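Local coordinates for nitrate transport protein (Xanthomonas axonopodis pv. citri, PDB 3KSX), which probably binds alkanesulfonates in the periplasm and delivers them to an uptake transporter, and is captured here with the buffer sulfonate MOPS, at residues Leu100-Trp105 with Ala307-Arg312; Gly83-Ile88 with Phe213-Arg218. One frame throughout, in Å; residues are numbered along the deposited sequence.

Interaction 1. Residues Leu100-Trp105 with Ala307-Arg312; sequences LLYVGW and APAVWR
At the edge strand 100-106 of one sheet of this periplasmic binding protein, Y102 forms a single beta bridge with V310 in the C-terminal tail. The two backbones run in the same direction here. Two hydrogen bonds make the bridge, and both belong to Y102. Its N donates to A309 O over 2.8 Å, with an N-H...O angle of 162°. Its O receives W311 N at 3.0 Å.

A309 O does more than accept this bond. L101 CA lies 3.2 Å from it in a CA-H...O contact, and the oxygen also sits at the edge of the Y102 ring, in the ring plane. The A309 methyl group meets the same edge of that ring, with CB 3.8 Å from Y102 CD1.

W311 covers the other side of the strand. Its CG is anti to the backbone N (chi1 169°), which swings the indole against L101 and V103. Both side chains meet the indole obliquely. V103 CB comes within 3.5 Å of W311 CE3. L101 CD1 lies 3.8 Å from W311 CD1, on the five-membered ring, while the other L101 branch, CD2, turns back to A309 O. A water bonds V103 O at 2.6 Å and reaches W311 O only weakly.

The tail thus lies along the strand edge away from strand 212-217. On the inner edge L101, V103 and G104 bond to S216 and F214; V103 and G104 both face F214 in a classic beta bulge. The Y102 hydroxyl bonds to Q94 of helix 88-95 and Q287 of helix 281-296, so one tyrosine joins strand, tail and two helices.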
loop_
_atom_site.group_PDB
_atom_site.type_symbol
_atom_site.label_atom_id
_atom_site.label_comp_id
_atom_site.label_asym_id
_atom_site.label_seq_id
_atom_site.Cartn_x
_atom_site.Cartn_y
_atom_site.Cartn_z
ATOM N N LEU A 100 -17.293 -2.267 0.796
ATOM C CA LEU A 100 -16.287 -3.039 0.105
ATOM C C LEU A 100 -16.157 -4.420 0.697
ATOM O O LEU A 100 -16.606 -4.656 1.822
ATOM C CB LEU A 100 -14.961 -2.253 0.230
ATOM C CG LEU A 100 -14.498 -1.882 1.642
ATOM C CD1 LEU A 100 -13.697 -3.082 2.192
ATOM C CD2 LEU A 100 -13.477 -0.740 1.450
ATOM N N LEU A 101 -15.486 -5.330 -0.033
ATOM C CA LEU A 101 -15.085 -6.574 0.519
ATOM C C LEU A 101 -13.546 -6.667 0.499
ATOM O O LEU A 101 -12.939 -6.133 -0.413
ATOM C CB LEU A 101 -15.672 -7.712 -0.364
ATOM C CG LEU A 101 -17.161 -7.967 -0.248
ATOM C CD1 LEU A 101 -17.507 -9.050 -1.321
ATOM C CD2 LEU A 101 -17.588 -8.419 1.171
ATOM N N TYR A 102 -12.960 -7.375 1.471
ATOM C CA TYR A 102 -11.539 -7.783 1.431
ATOM C C TYR A 102 -11.564 -9.123 0.749
ATOM O O TYR A 102 -12.195 -10.016 1.273
ATOM C CB TYR A 102 -11.045 -7.988 2.865
ATOM C CG TYR A 102 -10.953 -6.737 3.702
ATOM C CD1 TYR A 102 -12.101 -6.186 4.310
ATOM C CD2 TYR A 102 -9.727 -6.137 3.924
ATOM C CE1 TYR A 102 -12.008 -5.015 5.176
ATOM C CE2 TYR A 102 -9.605 -5.011 4.753
ATOM C CZ TYR A 102 -10.736 -4.428 5.337
ATOM O OH TYR A 102 -10.601 -3.306 6.187
ATOM N N VAL A 103 -10.831 -9.320 -0.359
ATOM C CA VAL A 103 -10.963 -10.552 -1.122
ATOM C C VAL A 103 -9.562 -11.238 -1.211
ATOM O O VAL A 103 -9.396 -12.367 -1.704
ATOM C CB VAL A 103 -11.581 -10.270 -2.558
ATOM C CG1 VAL A 103 -12.991 -9.596 -2.406
ATOM C CG2 VAL A 103 -10.577 -9.329 -3.409
ATOM N N GLY A 104 -8.543 -10.550 -0.741
ATOM C CA GLY A 104 -7.217 -11.117 -0.782
ATOM C C GLY A 104 -6.252 -10.380 0.110
ATOM O O GLY A 104 -6.498 -9.214 0.470
ATOM N N TRP A 105 -5.193 -11.081 0.521
ATOM C CA TRP A 105 -4.236 -10.512 1.512
ATOM C C TRP A 105 -2.818 -10.588 0.998
ATOM O O TRP A 105 -2.451 -11.629 0.417
ATOM C CB TRP A 105 -4.388 -11.201 2.896
ATOM C CG TRP A 105 -3.227 -10.940 3.858
ATOM C CD1 TRP A 105 -2.865 -9.766 4.391
ATOM C CD2 TRP A 105 -2.218 -11.887 4.261
ATOM N NE1 TRP A 105 -1.738 -9.912 5.210
ATOM C CE2 TRP A 105 -1.308 -11.202 5.111
ATOM C CE3 TRP A 105 -2.021 -13.242 4.002
ATOM C CZ2 TRP A 105 -0.194 -11.833 5.708
ATOM C CZ3 TRP A 105 -0.896 -13.853 4.516
ATOM C CH2 TRP A 105 0.006 -13.145 5.384
ATOM N N ALA A 307 -14.720 -8.018 10.112
ATOM C CA ALA A 307 -15.132 -9.363 9.754
ATOM C C ALA A 307 -16.328 -9.389 8.777
ATOM O O ALA A 307 -16.370 -10.202 7.852
ATOM C CB ALA A 307 -15.424 -10.228 11.058
ATOM N N PRO A 308 -17.341 -8.493 8.960
ATOM C CA PRO A 308 -18.420 -8.721 7.946
ATOM C C PRO A 308 -18.097 -8.308 6.506
ATOM O O PRO A 308 -18.908 -8.566 5.610
ATOM C CB PRO A 308 -19.566 -7.861 8.427
ATOM C CG PRO A 308 -19.220 -7.432 9.871
ATOM C CD PRO A 308 -17.760 -7.614 10.084
ATOM N N ALA A 309 -16.971 -7.611 6.315
ATOM C CA ALA A 309 -16.468 -7.221 5.008
ATOM C C ALA A 309 -15.513 -8.264 4.429
ATOM O O ALA A 309 -14.978 -8.037 3.365
ATOM C CB ALA A 309 -15.819 -5.836 5.082
ATOM N N VAL A 310 -15.239 -9.379 5.128
ATOM C CA VAL A 310 -14.264 -10.376 4.608
ATOM C C VAL A 310 -14.969 -11.355 3.655
ATOM O O VAL A 310 -16.067 -11.891 3.987
ATOM C CB VAL A 310 -13.581 -11.164 5.740
ATOM C CG1 VAL A 310 -12.705 -12.284 5.121
ATOM C CG2 VAL A 310 -12.782 -10.226 6.610
ATOM N N TRP A 311 -14.406 -11.564 2.478
ATOM C CA TRP A 311 -14.936 -12.532 1.550
ATOM C C TRP A 311 -13.878 -13.616 1.171
ATOM O O TRP A 311 -12.683 -13.369 1.082
ATOM C CB TRP A 311 -15.434 -11.799 0.351
ATOM C CG TRP A 311 -15.811 -12.592 -0.893
ATOM C CD1 TRP A 311 -17.066 -12.861 -1.328
ATOM C CD2 TRP A 311 -14.905 -13.134 -1.880
ATOM N NE1 TRP A 311 -17.008 -13.518 -2.558
ATOM C CE2 TRP A 311 -15.694 -13.695 -2.908
ATOM C CE3 TRP A 311 -13.510 -13.162 -2.010
ATOM C CZ2 TRP A 311 -15.130 -14.329 -4.036
ATOM C CZ3 TRP A 311 -12.940 -13.797 -3.152
ATOM C CH2 TRP A 311 -13.762 -14.347 -4.141
ATOM N N ARG A 312 -14.361 -14.840 0.961
ATOM C CA ARG A 312 -13.518 -15.944 0.464
ATOM C C ARG A 312 -14.373 -16.650 -0.557
ATOM O O ARG A 312 -15.584 -16.806 -0.328
ATOM C CB ARG A 312 -13.249 -16.941 1.587
ATOM C CG ARG A 312 -12.190 -18.020 1.234
ATOM C CD ARG A 312 -12.187 -19.119 2.276
ATOM N NE ARG A 312 -11.214 -20.142 1.907
ATOM C CZ ARG A 312 -9.965 -20.199 2.355
ATOM N NH1 ARG A 312 -9.523 -19.292 3.218
ATOM N NH2 ARG A 312 -9.150 -21.177 1.937
HETATM O O HOH W 1 -10.016 -14.707 -0.651
#

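Interaction 2. Residues Gly83-Ile88 with Phe213-Arg218; sequences GGAGDI and FFLSSR
G83 to A85 pair with F213 to L215 as neighbouring antiparallel strands in the middle of a five-stranded sheet. Its strand order, 2-1-3-5-4 with one strand reversed, is that of the type II periplasmic binding protein fold. The short axes lie 4.8 Å apart and their directions differ by 132°, so the pair is strongly twisted.

Four backbone hydrogen bonds hold the strands together. G83 and L215 form one hydrogen-bonded pair, and A85 and F213 form the next. The shortest bond runs from F213 N to A85 O at 2.7 Å. The bond from G83 N to L215 O is the least straight of the four. Between these pairs G84 and F214 face each other as a non-hydrogen-bonded pair. Here the backbones draw closer, and G84 CA makes a CA-H...O contact with F213 O at 3.4 Å.

Apolar packing differs on the two faces. On the face of A85, F213 and L215, A85 CB meets L215 CD2 at 4.1 Å. F213 has CG anti to its carbonyl carbon (chi1 -65°), which carries the ring toward D87, just past the paired residues. The ring meets D87 edge-on, with CD2 3.8 Å from D87 CA. Y102 packs edge-to-face against this same F213 ring.

Two further polar contacts lie near the ends of the segments. G86 N bonds to an oxygen of the bound MOPS, which places this end of segment 83-88 at the ligand pocket. S217 is the N-cap of helix 218-223, its OG receiving Y220 N.

On the other face the F214 ring folds back across its glycine partner. This is a CH-pi contact: G84 CA stands 4.0 Å from the ring centroid, only 12° off the normal.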
loop_
_atom_site.group_PDB
_atom_site.type_symbol
_atom_site.label_atom_id
_atom_site.label_comp_id
_atom_site.label_asym_id
_atom_site.label_seq_id
_atom_site.Cartn_x
_atom_site.Cartn_y
_atom_site.Cartn_z
ATOM N N GLY A 83 -9.032 -3.554 -6.541
ATOM C CA GLY A 83 -7.754 -2.806 -6.480
ATOM C C GLY A 83 -6.935 -3.181 -5.258
ATOM O O GLY A 83 -7.487 -3.743 -4.299
ATOM N N GLY A 84 -5.619 -2.914 -5.314
ATOM C CA GLY A 84 -4.725 -3.243 -4.203
ATOM C C GLY A 84 -4.365 -2.054 -3.367
ATOM O O GLY A 84 -3.996 -0.976 -3.903
ATOM N N ALA A 85 -4.347 -2.234 -2.069
ATOM C CA ALA A 85 -3.966 -1.106 -1.205
ATOM C C ALA A 85 -3.369 -1.645 0.069
ATOM O O ALA A 85 -3.465 -2.866 0.339
ATOM C CB ALA A 85 -5.185 -0.321 -0.873
ATOM N N GLY A 86 -2.838 -0.722 0.876
ATOM C CA GLY A 86 -2.351 -0.961 2.273
ATOM C C GLY A 86 -3.447 -1.432 3.239
ATOM O O GLY A 86 -4.598 -1.534 2.895
ATOM N N ASP A 87 -3.095 -1.642 4.496
ATOM C CA ASP A 87 -4.054 -2.155 5.446
ATOM C C ASP A 87 -5.002 -1.011 5.915
ATOM O O ASP A 87 -6.205 -1.197 6.193
ATOM C CB ASP A 87 -3.329 -2.775 6.621
ATOM C CG ASP A 87 -2.433 -1.849 7.389
ATOM O OD1 ASP A 87 -1.786 -0.898 6.879
ATOM O OD2 ASP A 87 -2.257 -2.138 8.624
ATOM N N ILE A 88 -4.487 0.215 5.920
ATOM C CA ILE A 88 -5.272 1.390 6.409
ATOM C C ILE A 88 -6.333 1.987 5.490
ATOM O O ILE A 88 -7.441 2.386 6.015
ATOM C CB ILE A 88 -4.329 2.543 6.966
ATOM C CG1 ILE A 88 -3.253 1.968 7.923
ATOM C CG2 ILE A 88 -5.140 3.759 7.563
ATOM C CD1 ILE A 88 -3.871 1.119 9.109
ATOM N N PHE A 213 -4.077 -5.402 1.164
ATOM C CA PHE A 213 -5.264 -6.155 0.784
ATOM C C PHE A 213 -5.613 -5.934 -0.675
ATOM O O PHE A 213 -5.239 -4.873 -1.214
ATOM C CB PHE A 213 -6.438 -5.774 1.724
ATOM C CG PHE A 213 -6.215 -6.172 3.151
ATOM C CD1 PHE A 213 -6.261 -7.522 3.500
ATOM C CD2 PHE A 213 -5.871 -5.258 4.116
ATOM C CE1 PHE A 213 -6.053 -7.914 4.791
ATOM C CE2 PHE A 213 -5.627 -5.652 5.432
ATOM C CZ PHE A 213 -5.700 -7.017 5.752
ATOM N N PHE A 214 -6.255 -6.925 -1.309
ATOM C CA PHE A 214 -7.082 -6.677 -2.486
ATOM C C PHE A 214 -8.542 -6.429 -2.047
ATOM O O PHE A 214 -9.052 -7.191 -1.229
ATOM C CB PHE A 214 -6.898 -7.799 -3.491
ATOM C CG PHE A 214 -5.780 -7.514 -4.405
ATOM C CD1 PHE A 214 -4.446 -7.747 -3.986
ATOM C CD2 PHE A 214 -6.013 -6.860 -5.622
ATOM C CE1 PHE A 214 -3.332 -7.385 -4.851
ATOM C CE2 PHE A 214 -4.974 -6.526 -6.463
ATOM C CZ PHE A 214 -3.626 -6.762 -6.079
ATOM N N LEU A 215 -9.121 -5.297 -2.470
ATOM C CA LEU A 215 -10.482 -4.827 -2.162
ATOM C C LEU A 215 -11.352 -4.986 -3.428
ATOM O O LEU A 215 -10.911 -4.810 -4.560
ATOM C CB LEU A 215 -10.538 -3.363 -1.643
ATOM C CG LEU A 215 -9.867 -3.073 -0.266
ATOM C CD1 LEU A 215 -10.055 -4.271 0.744
ATOM C CD2 LEU A 215 -8.346 -2.844 -0.447
ATOM N N SER A 216 -12.609 -5.293 -3.225
ATOM C CA SER A 216 -13.500 -5.397 -4.379
ATOM C C SER A 216 -14.804 -4.729 -4.016
ATOM O O SER A 216 -15.160 -4.551 -2.794
ATOM C CB SER A 216 -13.757 -6.878 -4.677
ATOM O OG SER A 216 -14.612 -7.070 -5.810
ATOM N N SER A 217 -15.548 -4.390 -5.070
ATOM C CA SER A 217 -16.935 -4.047 -5.007
ATOM C C SER A 217 -17.677 -5.278 -4.472
ATOM O O SER A 217 -17.355 -6.408 -4.869
ATOM C CB SER A 217 -17.393 -3.719 -6.467
ATOM O OG SER A 217 -18.762 -4.032 -6.705
ATOM N N ARG A 218 -18.577 -5.114 -3.516
ATOM C CA ARG A 218 -19.406 -6.250 -3.068
ATOM C C ARG A 218 -20.286 -6.844 -4.230
ATOM O O ARG A 218 -20.365 -8.093 -4.404
ATOM C CB ARG A 218 -20.286 -5.833 -1.895
ATOM C CG ARG A 218 -21.308 -6.934 -1.513
ATOM C CD ARG A 218 -22.174 -6.532 -0.332
ATOM N NE ARG A 218 -21.401 -6.271 0.889
ATOM C CZ ARG A 218 -21.114 -7.169 1.835
ATOM N NH1 ARG A 218 -21.538 -8.424 1.719
ATOM N NH2 ARG A 218 -20.410 -6.808 2.925
#

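Overall arrangement
From the N terminus the chain meets the segments in the order 83-88, 100-105, 213-218, 307-312, so the two contacts cross rather than nest. Interaction 2 closes a loop of 124 residues that contains the entire second sheet, strands 113-118 to 198-203. After strand 100-106 the chain leaves the first sheet, builds the second and returns as strand 212-217. Interaction 1 closes a longer loop of 201 residues, which starts later, shares the second sheet and strand 212-217, runs on through the helices from 218-223 to 281-296, and brings the tail to the sheet edge. The contacts are centred about 9 Å apart. Strand 212-217 lies between strands 82-86 and 100-106, joining both contacts in one sheet.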